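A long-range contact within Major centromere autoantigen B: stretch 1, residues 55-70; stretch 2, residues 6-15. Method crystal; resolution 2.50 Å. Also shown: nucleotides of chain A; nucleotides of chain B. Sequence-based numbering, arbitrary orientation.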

ATOM      1  N   SER C  55       4.133   2.796   3.549  1.00 35.38           N
ATOM      2  CA  SER C  55       2.975   2.393   2.766  1.00 36.02           C
ATOM      3  C   SER C  55       2.485   3.546   1.894  1.00 36.29           C
ATOM      4  O   SER C  55       2.224   3.364   0.704  1.00 37.08           O
ATOM      5  CB  SER C  55       1.863   1.906   3.683  1.00 34.34           C
ATOM      6  OG  SER C  55       2.241   0.679   4.271  1.00 30.94           O
ATOM      7  N   GLU C  56       2.374   4.734   2.474  1.00 36.57           N
ATOM      8  CA  GLU C  56       1.932   5.883   1.695  1.00 38.55           C
ATOM      9  C   GLU C  56       2.799   6.037   0.446  1.00 37.58           C
ATOM     10  O   GLU C  56       2.293   6.313  -0.637  1.00 38.27           O
ATOM     11  CB  GLU C  56       1.989   7.163   2.531  1.00 40.02           C
ATOM     12  CG  GLU C  56       1.637   8.418   1.746  1.00 42.87           C
ATOM     13  CD  GLU C  56       1.693   9.665   2.602  1.00 47.13           C
ATOM     14  OE1 GLU C  56       2.776   9.951   3.158  1.00 49.72           O
ATOM     15  OE2 GLU C  56       0.659  10.358   2.727  1.00 48.82           O
ATOM     16  N   ARG C  57       4.105   5.855   0.595  1.00 38.90           N
ATOM     17  CA  ARG C  57       5.017   5.959  -0.541  1.00 40.09           C
ATOM     18  C   ARG C  57       4.752   4.828  -1.529  1.00 39.65           C
ATOM     19  O   ARG C  57       4.681   5.044  -2.737  1.00 39.84           O
ATOM     20  CB  ARG C  57       6.476   5.901  -0.066  1.00 42.47           C
ATOM     21  CG  ARG C  57       7.035   7.237   0.394  1.00 46.48           C
ATOM     22  CD  ARG C  57       8.510   7.140   0.800  1.00 50.32           C
ATOM     23  NE  ARG C  57       8.707   6.973   2.244  1.00 53.62           N
ATOM     24  CZ  ARG C  57       9.092   5.842   2.829  1.00 54.61           C
ATOM     25  NH1 ARG C  57       9.331   4.756   2.103  1.00 55.90           N
ATOM     26  NH2 ARG C  57       9.250   5.798   4.143  1.00 55.30           N
ATOM     27  N   LYS C  58       4.595   3.622  -0.996  1.00 38.29           N
ATOM     28  CA  LYS C  58       4.346   2.438  -1.797  1.00 37.23           C
ATOM     29  C   LYS C  58       3.092   2.537  -2.661  1.00 38.65           C
ATOM     30  O   LYS C  58       3.120   2.191  -3.846  1.00 38.70           O
ATOM     31  CB  LYS C  58       4.230   1.223  -0.885  1.00 37.50           C
ATOM     32  CG  LYS C  58       3.832  -0.054  -1.585  1.00 36.61           C
ATOM     33  CD  LYS C  58       3.477  -1.119  -0.567  1.00 36.94           C
ATOM     34  CE  LYS C  58       3.020  -2.395  -1.237  1.00 38.89           C
ATOM     35  NZ  LYS C  58       2.571  -3.393  -0.242  1.00 39.81           N
ATOM     36  N   TYR C  59       1.995   3.008  -2.072  1.00 37.96           N
ATOM     37  CA  TYR C  59       0.732   3.121  -2.797  1.00 36.31           C
ATOM     38  C   TYR C  59       0.580   4.389  -3.648  1.00 37.87           C
ATOM     39  O   TYR C  59      -0.381   4.527  -4.414  1.00 36.86           O
ATOM     40  CB  TYR C  59      -0.438   2.969  -1.813  1.00 33.66           C
ATOM     41  CG  TYR C  59      -0.537   1.568  -1.239  1.00 30.81           C
ATOM     42  CD1 TYR C  59      -0.167   1.295   0.079  1.00 30.65           C
ATOM     43  CD2 TYR C  59      -0.918   0.502  -2.041  1.00 30.91           C
ATOM     44  CE1 TYR C  59      -0.167  -0.015   0.575  1.00 32.19           C
ATOM     45  CE2 TYR C  59      -0.924  -0.812  -1.561  1.00 32.19           C
ATOM     46  CZ  TYR C  59      -0.544  -1.070  -0.257  1.00 33.43           C
ATOM     47  OH  TYR C  59      -0.509  -2.384   0.188  1.00 32.52           O
ATOM     48  N   GLY C  60       1.537   5.305  -3.530  1.00 38.35           N
ATOM     49  CA  GLY C  60       1.487   6.525  -4.319  1.00 39.08           C
ATOM     50  C   GLY C  60       0.151   7.248  -4.348  1.00 40.39           C
ATOM     51  O   GLY C  60      -0.446   7.513  -3.304  1.00 40.58           O
ATOM     52  N   VAL C  61      -0.331   7.569  -5.545  1.00 41.27           N
ATOM     53  CA  VAL C  61      -1.590   8.298  -5.676  1.00 42.60           C
ATOM     54  C   VAL C  61      -2.783   7.544  -5.097  1.00 42.62           C
ATOM     55  O   VAL C  61      -3.843   8.132  -4.871  1.00 44.35           O
ATOM     56  CB  VAL C  61      -1.893   8.661  -7.158  1.00 43.78           C
ATOM     57  CG1 VAL C  61      -0.690   9.369  -7.772  1.00 44.35           C
ATOM     58  CG2 VAL C  61      -2.252   7.409  -7.956  1.00 45.36           C
ATOM     59  N   ALA C  62      -2.603   6.249  -4.846  1.00 41.53           N
ATOM     60  CA  ALA C  62      -3.668   5.420  -4.290  1.00 39.20           C
ATOM     61  C   ALA C  62      -3.743   5.501  -2.761  1.00 37.99           C
ATOM     62  O   ALA C  62      -4.611   4.889  -2.136  1.00 35.49           O
ATOM     63  CB  ALA C  62      -3.478   3.966  -4.737  1.00 38.39           C
ATOM     64  N   SER C  63      -2.828   6.256  -2.161  1.00 38.31           N
ATOM     65  CA  SER C  63      -2.805   6.413  -0.707  1.00 39.27           C
ATOM     66  C   SER C  63      -4.048   7.149  -0.245  1.00 39.52           C
ATOM     67  O   SER C  63      -4.376   7.175   0.943  1.00 39.66           O
ATOM     68  CB  SER C  63      -1.568   7.197  -0.280  1.00 39.74           C
ATOM     69  OG  SER C  63      -0.394   6.451  -0.532  1.00 43.59           O
ATOM     70  N   THR C  64      -4.725   7.757  -1.208  1.00 39.83           N
ATOM     71  CA  THR C  64      -5.940   8.507  -0.963  1.00 40.32           C
ATOM     72  C   THR C  64      -7.097   7.550  -0.713  1.00 39.09           C
ATOM     73  O   THR C  64      -8.152   7.943  -0.217  1.00 38.80           O
ATOM     74  CB  THR C  64      -6.248   9.402  -2.183  1.00 41.54           C
ATOM     75  OG1 THR C  64      -5.425  10.568  -2.116  1.00 45.12           O
ATOM     76  CG2 THR C  64      -7.709   9.821  -2.223  1.00 44.80           C
ATOM     77  N   CYS C  65      -6.878   6.282  -1.027  1.00 38.45           N
ATOM     78  CA  CYS C  65      -7.921   5.285  -0.878  1.00 39.71           C
ATOM     79  C   CYS C  65      -7.495   4.043  -0.120  1.00 36.04           C
ATOM     80  O   CYS C  65      -8.288   3.468   0.615  1.00 34.03           O
ATOM     81  CB  CYS C  65      -8.420   4.908  -2.266  1.00 42.53           C
ATOM     82  SG  CYS C  65      -8.882   6.379  -3.258  1.00 60.33           S
ATOM     83  N   ARG C  66      -6.245   3.631  -0.310  1.00 35.14           N
ATOM     84  CA  ARG C  66      -5.696   2.450   0.353  1.00 35.13           C
ATOM     85  C   ARG C  66      -5.668   2.697   1.853  1.00 35.62           C
ATOM     86  O   ARG C  66      -5.291   3.778   2.297  1.00 37.17           O
ATOM     87  CB  ARG C  66      -4.272   2.190  -0.147  1.00 33.53           C
ATOM     88  CG  ARG C  66      -3.709   0.850   0.257  1.00 32.01           C
ATOM     89  CD  ARG C  66      -4.349  -0.273  -0.529  1.00 32.77           C
ATOM     90  NE  ARG C  66      -3.872  -1.586  -0.093  1.00 35.30           N
ATOM     91  CZ  ARG C  66      -4.044  -2.712  -0.779  1.00 34.46           C
ATOM     92  NH1 ARG C  66      -4.684  -2.691  -1.940  1.00 34.79           N
ATOM     93  NH2 ARG C  66      -3.569  -3.857  -0.306  1.00 34.20           N
ATOM     94  N   LYS C  67      -6.062   1.700   2.634  1.00 36.02           N
ATOM     95  CA  LYS C  67      -6.068   1.845   4.086  1.00 37.14           C
ATOM     96  C   LYS C  67      -5.190   0.792   4.762  1.00 37.12           C
ATOM     97  O   LYS C  67      -4.587   1.036   5.811  1.00 36.78           O
ATOM     98  CB  LYS C  67      -7.502   1.725   4.604  1.00 38.63           C
ATOM     99  CG  LYS C  67      -8.430   2.748   3.987  1.00 39.80           C
ATOM    100  CD  LYS C  67      -9.867   2.548   4.398  1.00 40.24           C
ATOM    101  CE  LYS C  67     -10.748   3.571   3.692  1.00 41.97           C
ATOM    102  NZ  LYS C  67     -12.195   3.273   3.853  1.00 45.07           N
ATOM    103  N   THR C  68      -5.109  -0.369   4.126  1.00 35.12           N
ATOM    104  CA  THR C  68      -4.360  -1.503   4.637  1.00 34.75           C
ATOM    105  C   THR C  68      -3.161  -1.904   3.780  1.00 35.54           C
ATOM    106  O   THR C  68      -3.230  -1.925   2.545  1.00 34.57           O
ATOM    107  CB  THR C  68      -5.304  -2.687   4.746  1.00 34.36           C
ATOM    108  OG1 THR C  68      -6.187  -2.470   5.851  1.00 38.88           O
ATOM    109  CG2 THR C  68      -4.554  -3.972   4.914  1.00 37.27           C
ATOM    110  N   ASN C  69      -2.055  -2.232   4.434  1.00 35.09           N
ATOM    111  CA  ASN C  69      -0.883  -2.656   3.685  1.00 36.31           C
ATOM    112  C   ASN C  69      -0.912  -4.176   3.500  1.00 36.26           C
ATOM    113  O   ASN C  69       0.110  -4.856   3.629  1.00 36.60           O
ATOM    114  CB  ASN C  69       0.408  -2.255   4.395  1.00 34.82           C
ATOM    115  CG  ASN C  69       1.633  -2.537   3.548  1.00 37.61           C
ATOM    116  OD1 ASN C  69       2.746  -2.672   4.064  1.00 37.90           O
ATOM    117  ND2 ASN C  69       1.431  -2.630   2.232  1.00 35.10           N
ATOM    118  N   LYS C  70      -2.092  -4.707   3.203  1.00 35.43           N
ATOM    119  CA  LYS C  70      -2.237  -6.137   2.989  1.00 35.04           C
ATOM    120  C   LYS C  70      -1.429  -6.553   1.761  1.00 33.74           C
ATOM    121  O   LYS C  70      -1.380  -5.838   0.764  1.00 33.79           O
ATOM    122  CB  LYS C  70      -3.709  -6.500   2.804  1.00 34.76           C
ATOM    123  CG  LYS C  70      -3.931  -7.986   2.600  1.00 36.33           C
ATOM    124  CD  LYS C  70      -5.228  -8.450   3.226  1.00 35.33           C
ATOM    125  CE  LYS C  70      -5.620  -9.783   2.642  1.00 36.78           C
ATOM    126  NZ  LYS C  70      -5.018 -10.892   3.428  1.00 36.65           N
TER
ATOM    127  P    DA A  13      -8.249  -1.512   1.554  1.00 32.73           P
ATOM    128  OP1  DA A  13      -6.969  -0.752   1.540  1.00 31.53           O
ATOM    129  OP2  DA A  13      -9.419  -1.017   0.784  1.00 33.12           O
ATOM    130  O5'  DA A  13      -7.964  -3.002   1.089  1.00 32.56           O
ATOM    131  C5'  DA A  13      -6.889  -3.729   1.648  1.00 33.48           C
ATOM    132  C4'  DA A  13      -6.865  -5.131   1.090  1.00 33.41           C
ATOM    133  O4'  DA A  13      -7.879  -5.954   1.717  1.00 32.63           O
ATOM    134  C3'  DA A  13      -7.092  -5.252  -0.422  1.00 33.96           C
ATOM    135  O3'  DA A  13      -6.230  -6.280  -0.885  1.00 34.56           O
ATOM    136  C2'  DA A  13      -8.513  -5.775  -0.511  1.00 30.69           C
ATOM    137  C1'  DA A  13      -8.519  -6.695   0.695  1.00 31.19           C
ATOM    138  N9   DA A  13      -9.821  -7.144   1.185  1.00 28.75           N
ATOM    139  C8   DA A  13     -11.017  -6.468   1.228  1.00 29.03           C
ATOM    140  N7   DA A  13     -12.012  -7.186   1.705  1.00 28.34           N
ATOM    141  C5   DA A  13     -11.429  -8.414   1.992  1.00 27.50           C
ATOM    142  C6   DA A  13     -11.951  -9.614   2.510  1.00 27.90           C
ATOM    143  N6   DA A  13     -13.242  -9.795   2.808  1.00 29.25           N
ATOM    144  N1   DA A  13     -11.096 -10.640   2.701  1.00 26.85           N
ATOM    145  C2   DA A  13      -9.810 -10.471   2.367  1.00 26.30           C
ATOM    146  N3   DA A  13      -9.206  -9.402   1.852  1.00 23.63           N
ATOM    147  C4   DA A  13     -10.079  -8.396   1.692  1.00 25.85           C
ATOM    148  P    DA B  14      -5.521   1.712  11.993  1.00 41.28           P
ATOM    149  OP1  DA B  14      -5.646   2.435  10.706  1.00 41.74           O
ATOM    150  OP2  DA B  14      -4.375   2.008  12.898  1.00 45.30           O
ATOM    151  O5'  DA B  14      -6.877   1.885  12.812  1.00 41.65           O
ATOM    152  C5'  DA B  14      -8.114   1.467  12.248  1.00 38.40           C
ATOM    153  C4'  DA B  14      -9.118   1.150  13.331  1.00 37.52           C
ATOM    154  O4'  DA B  14      -8.822  -0.099  13.988  1.00 37.25           O
ATOM    155  C3'  DA B  14      -9.239   2.175  14.448  1.00 37.12           C
ATOM    156  O3'  DA B  14     -10.594   2.115  14.891  1.00 38.88           O
ATOM    157  C2'  DA B  14      -8.294   1.621  15.501  1.00 36.67           C
ATOM    158  C1'  DA B  14      -8.530   0.121  15.368  1.00 35.44           C
ATOM    159  N9   DA B  14      -7.404  -0.750  15.697  1.00 31.90           N
ATOM    160  C8   DA B  14      -6.082  -0.581  15.362  1.00 30.53           C
ATOM    161  N7   DA B  14      -5.331  -1.617  15.644  1.00 29.90           N
ATOM    162  C5   DA B  14      -6.210  -2.514  16.234  1.00 26.72           C
ATOM    163  C6   DA B  14      -6.039  -3.818  16.720  1.00 27.12           C
ATOM    164  N6   DA B  14      -4.888  -4.485  16.644  1.00 24.37           N
ATOM    165  N1   DA B  14      -7.111  -4.430  17.276  1.00 27.63           N
ATOM    166  C2   DA B  14      -8.277  -3.774  17.304  1.00 25.41           C
ATOM    167  N3   DA B  14      -8.569  -2.556  16.848  1.00 28.73           N
ATOM    168  C4   DA B  14      -7.478  -1.974  16.319  1.00 28.37           C
ATOM    169  P    DA A  14      -5.767  -6.331  -2.417  1.00 36.26           P
ATOM    170  OP1  DA A  14      -4.579  -5.463  -2.607  1.00 32.19           O
ATOM    171  OP2  DA A  14      -6.958  -6.150  -3.284  1.00 35.58           O
ATOM    172  O5'  DA A  14      -5.271  -7.840  -2.522  1.00 37.47           O
ATOM    173  C5'  DA A  14      -4.399  -8.359  -1.516  1.00 35.70           C
ATOM    174  C4'  DA A  14      -4.598  -9.844  -1.346  1.00 35.73           C
ATOM    175  O4'  DA A  14      -5.715 -10.098  -0.456  1.00 35.22           O
ATOM    176  C3'  DA A  14      -4.916 -10.540  -2.658  1.00 35.72           C
ATOM    177  O3'  DA A  14      -3.911 -11.403  -3.128  1.00 37.62           O
ATOM    178  C2'  DA A  14      -6.157 -11.367  -2.395  1.00 37.74           C
ATOM    179  C1'  DA A  14      -6.536 -11.153  -0.943  1.00 35.04           C
ATOM    180  N9   DA A  14      -7.921 -10.673  -0.939  1.00 34.63           N
ATOM    181  C8   DA A  14      -8.334  -9.406  -1.265  1.00 33.58           C
ATOM    182  N7   DA A  14      -9.634  -9.253  -1.241  1.00 33.27           N
ATOM    183  C5   DA A  14     -10.110 -10.496  -0.859  1.00 30.87           C
ATOM    184  C6   DA A  14     -11.410 -10.977  -0.634  1.00 31.56           C
ATOM    185  N6   DA A  14     -12.507 -10.225  -0.750  1.00 30.21           N
ATOM    186  N1   DA A  14     -11.547 -12.269  -0.273  1.00 30.76           N
ATOM    187  C2   DA A  14     -10.444 -13.014  -0.139  1.00 32.37           C
ATOM    188  N3   DA A  14      -9.166 -12.672  -0.308  1.00 33.34           N
ATOM    189  C4   DA A  14      -9.067 -11.383  -0.670  1.00 32.21           C
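Stretch 2 (6-15) RQLTFREKSR

Stretch 2 comes in as an extended loop segment, residues 6-9, and turns at Thr9 into a helix that starts at Phe10 and runs on past Arg15. That helix crosses helix 55-59 at -144°, closer to antiparallel than to perpendicular, with the axes 9.8 Å apart at their closest. The extended part lies along the loop that follows helix 55-59, and the two stretches together bury 745 Å².

Arg6 makes no contact with stretch 1. Gln7 points toward it and rests its CB 3.9 Å from CD of Lys67. Leu8 turns its side chain away and contributes backbone instead, its O lying 3.1 Å from CB of Lys67.

Thr9 is the turning point, at the N-cap of the helix. Its CA is 4.1 Å from the CA of Lys67, and Thr9 CA also makes a CA-H...O contact with Arg66 O at 3.3 Å. Thr9 OG1 accepts from Glu12 N at 3.0 Å, while Thr9 N donates to Glu12 OE2 at 2.6 Å, so each residue serves the other's backbone. A water joins Thr9 OG1, at 2.6 Å, to Thr64 O, at 3.0 Å.

The first turn of a helix has backbone NH groups without partners inside the helix, and here the loop supplies acceptors: Phe10 N donates to Arg66 O at 2.9 Å and Arg11 N to Ser63 O at 3.0 Å. The rule to read is that one position can do both jobs, its NH served by a loop carbonyl and its aromatic ring filling the space between loop and helix. Phe10, chi1 m, is covered over 152 Å². CB of Ser55 lies over one face of its ring, 3.5 Å from the centroid in a CH-pi contact; Lys67 O lies over the opposite face, 3.4 Å from CZ of Phe10. At the edge, Asn69 N is 3.5 Å from CZ of Phe10. The Tyr59 ring is nearly parallel to it, planes at 10°, but slid aside, with CE1 of Tyr59 3.7 Å from CE1 of Phe10.

Arg11 leaves its backbone sideways, then bends back with chi2 and chi3 both p, so that NH1 forms a salt bridge with OE2 of Glu56 at 2.9 Å and packs 3.0 Å from CB of Ser63. Glu12 does not touch stretch 1. Lys13 NZ donates to Lys67 O at 2.8 Å and, weakly, to OP1 of DA14 of chain B at 3.3 Å. Ser14 OG makes a weak hydrogen bond to the Glu56 carboxylate, 2.9 Å from Glu56 OE1 and 3.0 Å from Glu56 OE2. Arg15 makes no contact.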

ATOM      1  N   ARG C   6     -13.474   2.748  12.726  1.00 45.13           N
ATOM      2  CA  ARG C   6     -13.224   3.657  11.635  1.00 48.32           C
ATOM      3  C   ARG C   6     -11.867   3.339  11.016  1.00 49.03           C
ATOM      4  O   ARG C   6     -10.843   3.374  11.701  1.00 50.61           O
ATOM      5  CB  ARG C   6     -13.245   5.084  12.173  1.00 51.16           C
ATOM      6  CG  ARG C   6     -12.702   6.135  11.228  1.00 59.18           C
ATOM      7  CD  ARG C   6     -13.774   6.719  10.315  1.00 63.46           C
ATOM      8  NE  ARG C   6     -13.314   7.961   9.695  1.00 67.40           N
ATOM      9  CZ  ARG C   6     -12.846   9.008  10.377  1.00 70.87           C
ATOM     10  NH1 ARG C   6     -12.773   8.965  11.706  1.00 72.71           N
ATOM     11  NH2 ARG C   6     -12.449  10.104   9.734  1.00 71.59           N
ATOM     12  N   GLN C   7     -11.860   3.001   9.731  1.00 49.21           N
ATOM     13  CA  GLN C   7     -10.609   2.720   9.037  1.00 50.52           C
ATOM     14  C   GLN C   7     -10.163   4.003   8.332  1.00 49.19           C
ATOM     15  O   GLN C   7     -10.976   4.721   7.751  1.00 49.44           O
ATOM     16  CB  GLN C   7     -10.790   1.583   8.023  1.00 54.92           C
ATOM     17  CG  GLN C   7     -10.585   0.172   8.594  1.00 58.71           C
ATOM     18  CD  GLN C   7      -9.114  -0.208   8.741  1.00 61.40           C
ATOM     19  OE1 GLN C   7      -8.214   0.589   8.448  1.00 64.86           O
ATOM     20  NE2 GLN C   7      -8.866  -1.434   9.197  1.00 62.48           N
ATOM     21  N   LEU C   8      -8.868   4.286   8.393  1.00 46.57           N
ATOM     22  CA  LEU C   8      -8.316   5.493   7.794  1.00 42.96           C
ATOM     23  C   LEU C   8      -7.440   5.178   6.584  1.00 40.82           C
ATOM     24  O   LEU C   8      -6.899   4.077   6.477  1.00 40.35           O
ATOM     25  CB  LEU C   8      -7.492   6.228   8.853  1.00 43.35           C
ATOM     26  CG  LEU C   8      -8.231   6.491  10.173  1.00 42.88           C
ATOM     27  CD1 LEU C   8      -7.236   6.688  11.293  1.00 42.66           C
ATOM     28  CD2 LEU C   8      -9.123   7.712  10.031  1.00 42.33           C
ATOM     29  N   THR C   9      -7.303   6.136   5.669  1.00 37.95           N
ATOM     30  CA  THR C   9      -6.456   5.928   4.498  1.00 35.37           C
ATOM     31  C   THR C   9      -5.022   6.257   4.877  1.00 35.17           C
ATOM     32  O   THR C   9      -4.768   6.925   5.878  1.00 33.77           O
ATOM     33  CB  THR C   9      -6.829   6.843   3.317  1.00 34.92           C
ATOM     34  OG1 THR C   9      -6.568   8.206   3.669  1.00 31.95           O
ATOM     35  CG2 THR C   9      -8.294   6.670   2.937  1.00 33.82           C
ATOM     36  N   PHE C  10      -4.077   5.794   4.073  1.00 35.39           N
ATOM     37  CA  PHE C  10      -2.692   6.078   4.370  1.00 37.64           C
ATOM     38  C   PHE C  10      -2.433   7.570   4.333  1.00 38.77           C
ATOM     39  O   PHE C  10      -1.625   8.077   5.113  1.00 38.88           O
ATOM     40  CB  PHE C  10      -1.774   5.312   3.417  1.00 36.38           C
ATOM     41  CG  PHE C  10      -1.636   3.865   3.778  1.00 37.28           C
ATOM     42  CD1 PHE C  10      -2.138   2.870   2.951  1.00 37.63           C
ATOM     43  CD2 PHE C  10      -1.048   3.497   4.989  1.00 37.34           C
ATOM     44  CE1 PHE C  10      -2.059   1.526   3.322  1.00 37.60           C
ATOM     45  CE2 PHE C  10      -0.965   2.154   5.369  1.00 37.89           C
ATOM     46  CZ  PHE C  10      -1.471   1.170   4.535  1.00 37.19           C
ATOM     47  N   ARG C  11      -3.133   8.280   3.453  1.00 38.95           N
ATOM     48  CA  ARG C  11      -2.963   9.720   3.373  1.00 40.90           C
ATOM     49  C   ARG C  11      -3.455  10.381   4.673  1.00 41.01           C
ATOM     50  O   ARG C  11      -2.825  11.308   5.176  1.00 40.99           O
ATOM     51  CB  ARG C  11      -3.718  10.276   2.161  1.00 43.63           C
ATOM     52  CG  ARG C  11      -3.587  11.782   1.980  1.00 47.23           C
ATOM     53  CD  ARG C  11      -2.146  12.236   1.734  1.00 52.00           C
ATOM     54  NE  ARG C  11      -1.785  12.251   0.316  1.00 57.20           N
ATOM     55  CZ  ARG C  11      -1.222  11.239  -0.341  1.00 59.76           C
ATOM     56  NH1 ARG C  11      -0.940  10.102   0.284  1.00 58.62           N
ATOM     57  NH2 ARG C  11      -0.940  11.365  -1.634  1.00 59.02           N
ATOM     58  N   GLU C  12      -4.561   9.886   5.226  1.00 39.85           N
ATOM     59  CA  GLU C  12      -5.117  10.435   6.463  1.00 39.47           C
ATOM     60  C   GLU C  12      -4.210  10.167   7.668  1.00 39.45           C
ATOM     61  O   GLU C  12      -4.005  11.046   8.515  1.00 37.11           O
ATOM     62  CB  GLU C  12      -6.513   9.851   6.729  1.00 39.46           C
ATOM     63  CG  GLU C  12      -7.629  10.432   5.863  1.00 41.17           C
ATOM     64  CD  GLU C  12      -8.869   9.534   5.800  1.00 44.13           C
ATOM     65  OE1 GLU C  12      -9.965  10.047   5.480  1.00 46.13           O
ATOM     66  OE2 GLU C  12      -8.751   8.314   6.054  1.00 44.18           O
ATOM     67  N   LYS C  13      -3.680   8.948   7.751  1.00 39.06           N
ATOM     68  CA  LYS C  13      -2.793   8.591   8.850  1.00 38.33           C
ATOM     69  C   LYS C  13      -1.484   9.359   8.704  1.00 37.16           C
ATOM     70  O   LYS C  13      -0.849   9.720   9.685  1.00 36.27           O
ATOM     71  CB  LYS C  13      -2.555   7.074   8.881  1.00 37.06           C
ATOM     72  CG  LYS C  13      -3.727   6.314   9.503  1.00 37.09           C
ATOM     73  CD  LYS C  13      -3.585   4.793   9.425  1.00 35.11           C
ATOM     74  CE  LYS C  13      -3.720   4.292   7.985  1.00 34.01           C
ATOM     75  NZ  LYS C  13      -3.923   2.817   7.916  1.00 33.49           N
ATOM     76  N   SER C  14      -1.095   9.624   7.470  1.00 37.15           N
ATOM     77  CA  SER C  14       0.117  10.383   7.224  1.00 39.29           C
ATOM     78  C   SER C  14      -0.069  11.824   7.737  1.00 40.83           C
ATOM     79  O   SER C  14       0.834  12.405   8.348  1.00 39.85           O
ATOM     80  CB  SER C  14       0.420  10.397   5.728  1.00 37.63           C
ATOM     81  OG  SER C  14       1.554  11.184   5.456  1.00 40.17           O
ATOM     82  N   ARG C  15      -1.247  12.393   7.494  1.00 41.23           N
ATOM     83  CA  ARG C  15      -1.530  13.753   7.932  1.00 42.99           C
ATOM     84  C   ARG C  15      -1.526  13.824   9.456  1.00 42.91           C
ATOM     85  O   ARG C  15      -0.968  14.754  10.044  1.00 43.79           O
ATOM     86  CB  ARG C  15      -2.885  14.219   7.390  1.00 45.96           C
ATOM     87  CG  ARG C  15      -3.237  15.650   7.769  1.00 50.43           C
ATOM     88  CD  ARG C  15      -4.600  16.053   7.228  1.00 54.75           C
ATOM     89  NE  ARG C  15      -5.057  17.336   7.760  1.00 57.76           N
ATOM     90  CZ  ARG C  15      -6.256  17.862   7.522  1.00 58.56           C
ATOM     91  NH1 ARG C  15      -7.126  17.220   6.755  1.00 58.85           N
ATOM     92  NH2 ARG C  15      -6.593  19.027   8.061  1.00 58.29           N
TER
HETATM   93  O   HOH W   1      -7.850   9.811   2.064  1.00 51.48           O